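Local coordinates for RimK-related lysine biosynthesis protein (Thermococcus kodakarensis, PDB 5K2M), which binds ADP and magnesium through an ATP-grasp fold of the RimK family, LysX subfamily, and is probably an ATP-dependent ligase of amino-acid biosynthesis, at residues 98-103 and 112-117; 116-121 and 134-139; 171-176 and 227-232; 175-180 and 244-249. One frame throughout, in Å; residues are numbered along the deposited sequence.

Contact 1. Residues 98-103 and 112-117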
# COMPACT_ATOMS: atom_id res chain seq x y z
N GLU A 98 32.78 41.38 24.71
CA GLU A 98 31.81 41.92 23.76
C GLU A 98 31.79 41.06 22.52
O GLU A 98 32.85 40.75 21.98
CB GLU A 98 32.19 43.32 23.34
CG GLU A 98 31.03 44.28 23.35
CD GLU A 98 30.94 45.00 24.67
OE1 GLU A 98 30.15 44.55 25.53
OE2 GLU A 98 31.70 45.98 24.84
N TRP A 99 30.59 40.71 22.05
CA TRP A 99 30.45 39.83 20.91
C TRP A 99 29.35 40.29 19.98
O TRP A 99 28.47 41.07 20.35
CB TRP A 99 30.17 38.39 21.36
CG TRP A 99 28.88 38.28 22.07
CD1 TRP A 99 28.63 38.56 23.38
CD2 TRP A 99 27.63 37.88 21.50
NE1 TRP A 99 27.30 38.36 23.67
CE2 TRP A 99 26.66 37.94 22.53
CE3 TRP A 99 27.23 37.49 20.21
CZ2 TRP A 99 25.33 37.61 22.32
CZ3 TRP A 99 25.91 37.17 20.00
CH2 TRP A 99 24.97 37.22 21.05
N LYS A 100 29.41 39.78 18.76
CA LYS A 100 28.42 40.11 17.75
C LYS A 100 28.28 38.92 16.80
O LYS A 100 29.26 38.22 16.53
CB LYS A 100 28.86 41.37 17.01
CG LYS A 100 27.73 42.21 16.44
CD LYS A 100 27.04 43.06 17.49
CE LYS A 100 25.82 43.72 16.87
NZ LYS A 100 25.11 44.60 17.84
N ALA A 101 27.06 38.65 16.35
CA ALA A 101 26.81 37.58 15.41
C ALA A 101 25.99 38.07 14.22
O ALA A 101 25.01 38.83 14.38
CB ALA A 101 26.12 36.41 16.10
N ALA A 102 26.41 37.65 13.04
CA ALA A 102 25.69 37.95 11.80
C ALA A 102 25.43 36.65 11.03
O ALA A 102 26.11 35.63 11.25
CB ALA A 102 26.49 38.93 10.95
N LEU A 103 24.47 36.73 10.13
CA LEU A 103 23.96 35.57 9.42
C LEU A 103 24.26 35.62 7.93
O LEU A 103 23.80 34.77 7.18
CB LEU A 103 22.45 35.46 9.62
CG LEU A 103 21.96 34.81 10.91
CD1 LEU A 103 22.56 33.42 11.08
CD2 LEU A 103 22.26 35.67 12.13
N PRO A 112 31.83 45.72 12.86
CA PRO A 112 32.72 46.77 13.41
C PRO A 112 32.01 48.04 13.89
O PRO A 112 32.56 48.76 14.73
CB PRO A 112 33.64 47.09 12.24
CG PRO A 112 33.64 45.84 11.42
CD PRO A 112 32.23 45.34 11.50
N ASP A 113 30.81 48.30 13.38
CA ASP A 113 29.96 49.38 13.86
C ASP A 113 29.75 49.32 15.39
O ASP A 113 29.72 50.35 16.06
CB ASP A 113 28.58 49.35 13.15
CG ASP A 113 28.68 49.32 11.60
OD1 ASP A 113 29.80 49.36 11.05
OD2 ASP A 113 27.61 49.26 10.93
N SER A 114 29.59 48.11 15.93
CA SER A 114 29.43 47.86 17.37
C SER A 114 30.77 47.65 18.07
O SER A 114 31.01 48.19 19.13
CB SER A 114 28.60 46.58 17.63
OG SER A 114 27.31 46.63 17.03
N LEU A 115 31.61 46.82 17.47
CA LEU A 115 32.77 46.28 18.16
C LEU A 115 34.03 47.10 17.96
O LEU A 115 34.96 47.02 18.75
CB LEU A 115 33.02 44.85 17.67
CG LEU A 115 32.52 43.65 18.48
CD1 LEU A 115 31.39 43.94 19.44
CD2 LEU A 115 32.18 42.50 17.56
N GLY A 116 34.07 47.89 16.89
CA GLY A 116 35.30 48.57 16.51
C GLY A 116 36.38 47.58 16.12
O GLY A 116 36.15 46.37 16.07
N TYR A 117 37.56 48.11 15.85
CA TYR A 117 38.69 47.29 15.43
C TYR A 117 39.75 47.48 16.48
O TYR A 117 39.84 48.54 17.05
CB TYR A 117 39.26 47.78 14.10
CG TYR A 117 38.38 47.55 12.88
CD1 TYR A 117 38.26 46.28 12.31
CD2 TYR A 117 37.72 48.62 12.27
CE1 TYR A 117 37.47 46.08 11.17
CE2 TYR A 117 36.93 48.43 11.15
CZ TYR A 117 36.82 47.17 10.59
OH TYR A 117 36.03 47.01 9.47
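Ser114 meets Lys100 where the last turn of the short helix 111-115 passes strand 99-102, outermost within its own chain. Its OG, placed anti to the carbonyl carbon (chi1 -58°), accepts a hydrogen bond from Lys100 NZ at 3.1 Å. CE of Lys100 also lies 3.3 Å from Ser114 OG, and CD of the lysine comes close to CB of the serine. Lys100 NZ has a second acceptor, the carbonyl oxygen of Pro38 in the second subunit, so the ammonium joins helix, strand and neighbouring chain.

Leu115 follows and supplies the apolar half of the contact with its two methyl branches. CD2 rests on the lysine near its root, 3.5 Å from Lys100 CB, while CD1 reaches the aliphatic part of Glu98, 3.9 Å from Glu98 CG; the leucine thus spans side chains two residues apart, Glu98 just before the strand and Lys100 on it. Gly116 then ends the helix with a positive phi of 65°, its N bonded back to Pro112 O, and turns the chain toward strand 119-122.

In this small subdomain of the ATP-grasp fold, the second subunit continues the sheet beyond Ala101 and Ala102. The chemistry is that of an amphipathic surface seam: the lysine and glutamate lend their methylenes to a leucine, while the lysine's charge goes to oxygen acceptors, one of them across the subunit boundary.

Contact 2. Residues 116-121 and 134-139. With ADP (adenosine-5'-diphosphate), chain O.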
# COMPACT_ATOMS: atom_id res chain seq x y z
N GLY A 116 34.07 47.89 16.89
CA GLY A 116 35.30 48.57 16.51
C GLY A 116 36.38 47.58 16.12
O GLY A 116 36.15 46.37 16.07
N TYR A 117 37.56 48.11 15.85
CA TYR A 117 38.69 47.29 15.43
C TYR A 117 39.75 47.48 16.48
O TYR A 117 39.84 48.54 17.05
CB TYR A 117 39.26 47.78 14.10
CG TYR A 117 38.38 47.55 12.88
CD1 TYR A 117 38.26 46.28 12.31
CD2 TYR A 117 37.72 48.62 12.27
CE1 TYR A 117 37.47 46.08 11.17
CE2 TYR A 117 36.93 48.43 11.15
CZ TYR A 117 36.82 47.17 10.59
OH TYR A 117 36.03 47.01 9.47
N PRO A 118 40.58 46.47 16.72
CA PRO A 118 40.57 45.19 16.02
C PRO A 118 39.56 44.25 16.62
O PRO A 118 39.20 44.39 17.79
CB PRO A 118 41.99 44.67 16.23
CG PRO A 118 42.42 45.27 17.52
CD PRO A 118 41.63 46.52 17.75
N LEU A 119 39.09 43.30 15.84
CA LEU A 119 38.15 42.32 16.34
C LEU A 119 38.65 40.93 16.01
O LEU A 119 39.60 40.75 15.25
CB LEU A 119 36.74 42.58 15.80
CG LEU A 119 36.54 42.73 14.29
CD1 LEU A 119 36.47 41.37 13.64
CD2 LEU A 119 35.27 43.50 13.99
N VAL A 120 38.02 39.94 16.64
CA VAL A 120 38.38 38.56 16.48
C VAL A 120 37.24 37.80 15.80
O VAL A 120 36.09 37.87 16.23
CB VAL A 120 38.73 37.92 17.84
CG1 VAL A 120 38.90 36.42 17.70
CG2 VAL A 120 39.99 38.57 18.40
N SER A 121 37.60 37.11 14.73
CA SER A 121 36.71 36.25 13.99
C SER A 121 37.04 34.80 14.36
O SER A 121 38.21 34.42 14.43
CB SER A 121 36.94 36.45 12.49
OG SER A 121 36.20 35.51 11.74
N LYS A 134 42.58 37.64 13.75
CA LYS A 134 42.60 39.00 14.27
C LYS A 134 42.47 39.96 13.09
O LYS A 134 43.34 40.01 12.21
CB LYS A 134 43.90 39.25 15.03
CG LYS A 134 43.99 40.60 15.71
CD LYS A 134 45.26 40.67 16.54
CE LYS A 134 45.33 41.92 17.40
NZ LYS A 134 45.67 43.11 16.60
N VAL A 135 41.39 40.73 13.11
CA VAL A 135 41.01 41.61 12.01
C VAL A 135 41.15 43.06 12.45
O VAL A 135 40.39 43.53 13.29
CB VAL A 135 39.56 41.33 11.61
CG1 VAL A 135 39.10 42.25 10.49
CG2 VAL A 135 39.43 39.88 11.21
N ASN A 136 42.09 43.78 11.84
CA ASN A 136 42.44 45.13 12.24
C ASN A 136 41.78 46.22 11.42
O ASN A 136 41.76 47.39 11.84
CB ASN A 136 43.96 45.31 12.18
CG ASN A 136 44.70 44.36 13.08
OD1 ASN A 136 44.21 43.98 14.14
ND2 ASN A 136 45.88 43.96 12.66
N ASP A 137 41.25 45.87 10.25
CA ASP A 137 40.59 46.84 9.40
C ASP A 137 39.61 46.21 8.44
O ASP A 137 39.43 45.00 8.41
CB ASP A 137 41.64 47.70 8.65
CG ASP A 137 42.57 46.87 7.78
OD1 ASP A 137 42.13 45.85 7.21
OD2 ASP A 137 43.75 47.27 7.66
N ARG A 138 38.95 47.07 7.66
CA ARG A 138 37.92 46.68 6.72
C ARG A 138 38.45 45.69 5.67
O ARG A 138 37.78 44.71 5.36
CB ARG A 138 37.35 47.95 6.07
CG ARG A 138 36.37 47.74 4.92
CD ARG A 138 35.10 47.02 5.34
NE ARG A 138 34.21 46.91 4.19
CZ ARG A 138 33.00 47.46 4.08
NH1 ARG A 138 32.45 48.13 5.07
NH2 ARG A 138 32.32 47.29 2.97
N ASP A 139 39.65 45.93 5.16
CA ASP A 139 40.23 45.06 4.13
C ASP A 139 40.42 43.63 4.65
O ASP A 139 40.16 42.67 3.94
CB ASP A 139 41.56 45.62 3.62
CG ASP A 139 41.37 46.84 2.72
OD1 ASP A 139 40.38 46.89 1.98
OD2 ASP A 139 42.21 47.75 2.74
PB ADP O . 39.19 27.54 20.48
O1B ADP O . 40.22 27.40 21.57
O2B ADP O . 39.74 27.34 19.09
O3B ADP O . 37.92 26.75 20.68
PA ADP O . 39.04 30.20 21.59
O1A ADP O . 39.31 29.58 22.95
O2A ADP O . 37.94 31.21 21.55
O3A ADP O . 38.76 29.10 20.46
O5' ADP O . 40.38 30.91 21.06
C5' ADP O . 41.64 30.28 21.15
C4' ADP O . 42.63 31.21 21.82
O4' ADP O . 42.77 32.41 21.04
C3' ADP O . 42.26 31.66 23.22
O3' ADP O . 42.75 30.75 24.22
C2' ADP O . 42.93 33.02 23.30
O2' ADP O . 44.32 32.92 23.62
C1' ADP O . 42.85 33.55 21.88
N9 ADP O . 41.65 34.37 21.71
C8 ADP O . 40.43 33.94 21.31
N7 ADP O . 39.54 34.94 21.27
C5 ADP O . 40.19 36.04 21.68
C6 ADP O . 39.85 37.45 21.87
N6 ADP O . 38.60 37.90 21.61
N1 ADP O . 40.83 38.28 22.30
C2 ADP O . 42.07 37.85 22.56
N3 ADP O . 42.46 36.58 22.41
C4 ADP O . 41.58 35.66 21.98
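The beta hairpin of strands 119-122 and 133-135 contributes to the ADP pocket of this ATP-grasp protein, and its open end runs into helix 138-150. Leu119 and Val135 form an antiparallel hydrogen-bonded pair, with Leu119 N to Val135 O at 2.9 Å and Val135 N to Leu119 O at 2.8 Å. Their side chains lie side by side, CD1 of Leu119 against CB of Val135 at 3.7 Å. Val120, directed to the other face with Lys134, places CG2 3.6 Å from N6 of the adenine.

Tyr117, its CG anti to the carbonyl carbon (chi1 -70°) and close to Asn136 O, lies against the backbone that leads into the helix. CA of Asp137 sits over one face of its ring, 3.8 Å from the centroid, in a CH-pi contact displaced toward the rim, while Val135 O approaches the edge in the ring plane. An alanine in place of Tyr117 would probably open a gap beside the 135-138 backbone and leave the CA of Asp137 without its aromatic platform. Asp137 is the N-cap residue of the helix, and its OD2 and Asn136 ND2 bond mutually with Asn136 and Asp137 of the third subunit.

Pro118, after a cis peptide bond, crosses Asn136 obliquely. Asn136 OD1 accepts a hydrogen bond from Lys134 NZ, two residues earlier, at 3.0 Å, and Pro118 CB touches that same OD1 at 3.1 Å.

Contact 3. Residues 171-176 and 227-232. With MG (magnesium ion), chain Q; ADP (adenosine-5'-diphosphate), chain O; PO4 (phosphate ion), chain P.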
# COMPACT_ATOMS: atom_id res chain seq x y z
N ASP A 171 46.36 33.34 28.71
CA ASP A 171 44.99 33.25 29.17
C ASP A 171 44.89 32.14 30.20
O ASP A 171 45.91 31.58 30.61
CB ASP A 171 44.00 33.13 28.00
CG ASP A 171 43.92 31.73 27.42
OD1 ASP A 171 44.85 30.93 27.59
OD2 ASP A 171 42.90 31.45 26.77
N ILE A 172 43.67 31.84 30.63
CA ILE A 172 43.46 30.94 31.77
C ILE A 172 42.58 29.80 31.32
O ILE A 172 41.61 30.00 30.61
CB ILE A 172 42.80 31.69 32.95
CG1 ILE A 172 43.79 32.70 33.54
CG2 ILE A 172 42.31 30.72 34.03
CD1 ILE A 172 43.10 33.85 34.27
N ARG A 173 42.95 28.60 31.74
CA ARG A 173 42.17 27.42 31.47
C ARG A 173 41.84 26.75 32.80
O ARG A 173 42.74 26.30 33.49
CB ARG A 173 42.98 26.49 30.58
CG ARG A 173 42.43 25.09 30.49
CD ARG A 173 41.03 25.08 29.88
NE ARG A 173 40.91 23.87 29.08
CZ ARG A 173 40.69 23.80 27.77
NH1 ARG A 173 40.48 24.87 27.02
NH2 ARG A 173 40.63 22.60 27.24
N SER A 174 40.55 26.69 33.14
CA SER A 174 40.11 26.05 34.37
C SER A 174 39.18 24.88 34.09
O SER A 174 38.68 24.72 32.98
CB SER A 174 39.41 27.07 35.28
OG SER A 174 38.23 27.56 34.68
N TYR A 175 38.96 24.06 35.12
CA TYR A 175 38.19 22.84 34.99
C TYR A 175 37.18 22.76 36.11
O TYR A 175 37.54 22.97 37.27
CB TYR A 175 39.12 21.63 35.02
CG TYR A 175 40.10 21.59 33.87
CD1 TYR A 175 41.30 22.30 33.92
CD2 TYR A 175 39.81 20.85 32.74
CE1 TYR A 175 42.19 22.27 32.86
CE2 TYR A 175 40.70 20.81 31.67
CZ TYR A 175 41.87 21.52 31.73
OH TYR A 175 42.73 21.47 30.67
N VAL A 176 35.93 22.49 35.76
CA VAL A 176 34.85 22.30 36.70
C VAL A 176 34.07 21.07 36.28
O VAL A 176 33.57 20.97 35.15
CB VAL A 176 33.89 23.51 36.74
CG1 VAL A 176 32.75 23.26 37.73
CG2 VAL A 176 34.65 24.77 37.14
N ALA A 227 35.96 22.23 30.49
CA ALA A 227 37.16 23.05 30.48
C ALA A 227 36.76 24.43 30.04
O ALA A 227 36.22 24.61 28.96
CB ALA A 227 38.21 22.48 29.55
N ILE A 228 37.04 25.40 30.88
CA ILE A 228 36.60 26.76 30.68
C ILE A 228 37.81 27.63 30.34
O ILE A 228 38.87 27.45 30.92
CB ILE A 228 35.89 27.27 31.95
CG1 ILE A 228 34.75 26.30 32.31
CG2 ILE A 228 35.38 28.69 31.74
CD1 ILE A 228 34.27 26.41 33.73
N ASP A 229 37.64 28.52 29.36
CA ASP A 229 38.68 29.49 28.96
C ASP A 229 38.35 30.89 29.45
O ASP A 229 37.30 31.43 29.12
CB ASP A 229 38.80 29.57 27.44
CG ASP A 229 39.23 28.27 26.80
OD1 ASP A 229 39.09 27.19 27.41
OD2 ASP A 229 39.71 28.33 25.64
N ILE A 230 39.27 31.50 30.20
CA ILE A 230 39.05 32.81 30.81
C ILE A 230 40.15 33.79 30.35
O ILE A 230 41.30 33.40 30.19
CB ILE A 230 39.00 32.69 32.35
CG1 ILE A 230 37.74 31.92 32.78
CG2 ILE A 230 39.03 34.05 33.03
CD1 ILE A 230 37.76 31.42 34.21
N PHE A 231 39.77 35.06 30.13
CA PHE A 231 40.73 36.11 29.78
C PHE A 231 40.85 37.14 30.88
O PHE A 231 39.85 37.58 31.44
CB PHE A 231 40.29 36.89 28.54
CG PHE A 231 40.12 36.07 27.28
CD1 PHE A 231 40.64 34.80 27.16
CD2 PHE A 231 39.44 36.63 26.20
CE1 PHE A 231 40.49 34.09 25.99
CE2 PHE A 231 39.28 35.92 25.02
CZ PHE A 231 39.81 34.64 24.92
N GLU A 232 42.09 37.54 31.18
CA GLU A 232 42.34 38.73 31.98
C GLU A 232 42.34 39.94 31.05
O GLU A 232 42.95 39.89 29.99
CB GLU A 232 43.69 38.64 32.71
CG GLU A 232 43.77 37.48 33.69
CD GLU A 232 45.20 37.04 33.97
OE1 GLU A 232 45.84 36.44 33.08
OE2 GLU A 232 45.67 37.30 35.10
MG MG Q . 39.76 27.74 23.71
PB ADP O . 39.19 27.54 20.48
O1B ADP O . 40.22 27.40 21.57
O2B ADP O . 39.74 27.34 19.09
O3B ADP O . 37.92 26.75 20.68
PA ADP O . 39.04 30.20 21.59
O1A ADP O . 39.31 29.58 22.95
O2A ADP O . 37.94 31.21 21.55
O3A ADP O . 38.76 29.10 20.46
O5' ADP O . 40.38 30.91 21.06
C5' ADP O . 41.64 30.28 21.15
C4' ADP O . 42.63 31.21 21.82
O4' ADP O . 42.77 32.41 21.04
C3' ADP O . 42.26 31.66 23.22
O3' ADP O . 42.75 30.75 24.22
C2' ADP O . 42.93 33.02 23.30
O2' ADP O . 44.32 32.92 23.62
C1' ADP O . 42.85 33.55 21.88
N9 ADP O . 41.65 34.37 21.71
C8 ADP O . 40.43 33.94 21.31
N7 ADP O . 39.54 34.94 21.27
C5 ADP O . 40.19 36.04 21.68
C6 ADP O . 39.85 37.45 21.87
N6 ADP O . 38.60 37.90 21.61
N1 ADP O . 40.83 38.28 22.30
C2 ADP O . 42.07 37.85 22.56
N3 ADP O . 42.46 36.58 22.41
C4 ADP O . 41.58 35.66 21.98
P PO4 P . 40.31 24.56 23.23
O1 PO4 P . 40.58 25.91 23.85
O2 PO4 P . 41.53 24.03 22.50
O3 PO4 P . 39.94 23.61 24.35
O4 PO4 P . 39.20 24.66 22.23
O HOH W 1 41.82 28.30 23.98
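Strands 171-176 and 227-232 run antiparallel, their axes 4.6 Å apart at closest approach, with reciprocal backbone hydrogen bonds at the pairs Ile172-Ile230 and Ser174-Ile228. On the face bearing those residues the packing is largely aliphatic, CB of Ile172 meeting CB of Ile230 at 4.0 Å, while Ser174 OG bonds to Ser214 of helix 208-219.

The other face carries the charged groups. A bend at chi2 (62°) brings Arg173 CD to 3.4 Å from Ile228 O. Arg173 NH1 makes a salt bridge to Asp229 OD1 at 2.7 Å, although its hydrogen bond is weak (N-H...O angle 130°) and the guanidinium and carboxylate planes are 34° apart. In the ATP-grasp fold such a sheet walls the nucleotide cleft, and here Asp229 OD2 binds magnesium at 2.0 Å, together with Glu241, ADP O1A and O1B, a water and a phosphate ion probably from the crystallisation liquor. Arg173 NH1 also donates to O3 of that phosphate at 3.0 Å. An alanine in place of Arg173 would probably leave Asp229 OD1 and the phosphate without this cationic partner.

Asp171 OD2 accepts a hydrogen bond from ADP O3' at 2.6 Å, and Phe231 CE2 lies 3.5 Å from ADP C5.

Contact 4. Residues 175-180 and 244-249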
# COMPACT_ATOMS: atom_id res chain seq x y z
N TYR A 175 38.96 24.06 35.12
CA TYR A 175 38.19 22.84 34.99
C TYR A 175 37.18 22.76 36.11
O TYR A 175 37.54 22.97 37.27
CB TYR A 175 39.12 21.63 35.02
CG TYR A 175 40.10 21.59 33.87
CD1 TYR A 175 41.30 22.30 33.92
CD2 TYR A 175 39.81 20.85 32.74
CE1 TYR A 175 42.19 22.27 32.86
CE2 TYR A 175 40.70 20.81 31.67
CZ TYR A 175 41.87 21.52 31.73
OH TYR A 175 42.73 21.47 30.67
N VAL A 176 35.93 22.49 35.76
CA VAL A 176 34.85 22.30 36.70
C VAL A 176 34.07 21.07 36.28
O VAL A 176 33.57 20.97 35.15
CB VAL A 176 33.89 23.51 36.74
CG1 VAL A 176 32.75 23.26 37.73
CG2 VAL A 176 34.65 24.77 37.14
N ILE A 177 33.98 20.13 37.22
CA ILE A 177 33.38 18.82 36.98
C ILE A 177 32.28 18.63 38.02
O ILE A 177 32.56 18.58 39.21
CB ILE A 177 34.44 17.71 37.06
CG1 ILE A 177 35.46 17.92 35.93
CG2 ILE A 177 33.78 16.34 36.99
CD1 ILE A 177 36.55 16.87 35.80
N GLY A 178 31.03 18.59 37.55
CA GLY A 178 29.87 18.40 38.42
C GLY A 178 29.68 19.49 39.46
O GLY A 178 29.10 19.25 40.52
N GLY A 179 30.15 20.70 39.16
CA GLY A 179 30.06 21.82 40.10
C GLY A 179 31.30 22.04 40.93
O GLY A 179 31.43 23.05 41.61
N GLU A 180 32.23 21.09 40.90
CA GLU A 180 33.45 21.18 41.69
C GLU A 180 34.58 21.73 40.84
O GLU A 180 34.97 21.12 39.84
CB GLU A 180 33.82 19.79 42.23
CG GLU A 180 35.03 19.77 43.17
CD GLU A 180 35.63 18.38 43.36
OE1 GLU A 180 34.90 17.38 43.17
OE2 GLU A 180 36.83 18.27 43.69
N PRO A 244 33.40 20.91 25.94
CA PRO A 244 32.84 19.67 26.47
C PRO A 244 33.61 18.36 26.21
O PRO A 244 33.14 17.30 26.64
CB PRO A 244 31.47 19.60 25.80
CG PRO A 244 31.69 20.24 24.47
CD PRO A 244 32.75 21.30 24.67
N ASN A 245 34.75 18.40 25.54
CA ASN A 245 35.62 17.21 25.45
C ASN A 245 37.02 17.58 25.88
O ASN A 245 37.97 17.54 25.11
CB ASN A 245 35.63 16.60 24.04
CG ASN A 245 36.28 15.19 23.99
OD1 ASN A 245 36.59 14.58 25.03
ND2 ASN A 245 36.47 14.67 22.78
N MET A 246 37.12 17.97 27.14
CA MET A 246 38.36 18.52 27.71
C MET A 246 39.64 17.72 27.42
O MET A 246 39.68 16.50 27.61
CB MET A 246 38.19 18.68 29.22
CG MET A 246 37.86 17.40 29.97
SD MET A 246 37.78 17.58 31.76
CE MET A 246 36.54 18.85 31.90
N GLU A 247 40.67 18.40 26.97
CA GLU A 247 42.02 17.87 27.08
C GLU A 247 42.62 18.45 28.35
O GLU A 247 42.23 19.55 28.79
CB GLU A 247 42.87 18.18 25.84
CG GLU A 247 42.62 17.24 24.65
CD GLU A 247 43.40 17.63 23.41
OE1 GLU A 247 43.22 18.77 22.95
OE2 GLU A 247 44.19 16.82 22.89
N PHE A 248 43.54 17.72 28.96
CA PHE A 248 44.08 18.10 30.27
C PHE A 248 45.46 17.56 30.63
O PHE A 248 45.92 17.76 31.76
CB PHE A 248 43.07 17.72 31.37
CG PHE A 248 42.69 16.26 31.37
CD1 PHE A 248 43.52 15.31 31.96
CD2 PHE A 248 41.49 15.84 30.81
CE1 PHE A 248 43.16 13.97 31.97
CE2 PHE A 248 41.12 14.51 30.82
CZ PHE A 248 41.96 13.57 31.39
N LYS A 249 46.14 16.89 29.70
CA LYS A 249 47.39 16.24 30.04
C LYS A 249 48.44 17.23 30.53
O LYS A 249 49.21 16.91 31.44
CB LYS A 249 47.94 15.38 28.89
CG LYS A 249 48.49 16.14 27.69
CD LYS A 249 48.96 15.17 26.62
CE LYS A 249 49.61 15.89 25.45
NZ LYS A 249 48.64 16.75 24.70
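Tyr175 reaches across from strand 170-177 to the chain 244-249, and Met246 meets the edge of its ring. Met246 CB comes to 4.1 Å from Tyr175 CE2. CG stands between the backbone N and the carbonyl carbon (chi1 59°), and the extended chain continues to the sulfur. SD lies 5.2 Å from the centroid of the Tyr175 ring, 76° off its normal, a Met-aromatic contact made at the edge. The chain then bends at chi3 (57°), and the terminal CE sits near the ring plane, 3.9 Å from Tyr175 CD2, with CG1 of Ile177 at 4.3 Å.

Tyr175 OH donates to Glu247 O at 2.7 Å, in the carbonyl plane and on a lone pair. This bond fixes the tyrosine's tip against the backbone just ahead of Phe248, the N-cap residue of helix 249-255, whose CB packs 3.9 Å from Tyr175 CE2. A modified side chain of another protein's chain bonds to Glu247 N and packs on Tyr175.

The contact thus ties the strand, just before its type I' turn at 177-180, to the segment that follows strand 236-243. Met259 of helix 259-272 packs on both Tyr175 and Phe248, and Ala227 of strand 225-233 lies against Met246.

In the fold
All four contacts belong to the ATP-grasp region, but they fall into two groups. Contacts 1 and 2 share Gly116 and Tyr117 and serve the four-stranded antiparallel sheet; contact 1 is a surface seam, contact 2 is partly buried, and each has polar groups bonded to a neighbouring subunit. Contacts 3 and 4 are buried, share Tyr175 and Val176 on strand 170-177, and have centres about 10 Å apart. Contacts 2 and 3 lie about 24 Å apart between centres yet both touch ADP, one through an apolar side chain at the adenine, the other through ribose, metal and ring contacts. Contact 4 pairs edge-on aromatic packing with one backbone acceptor.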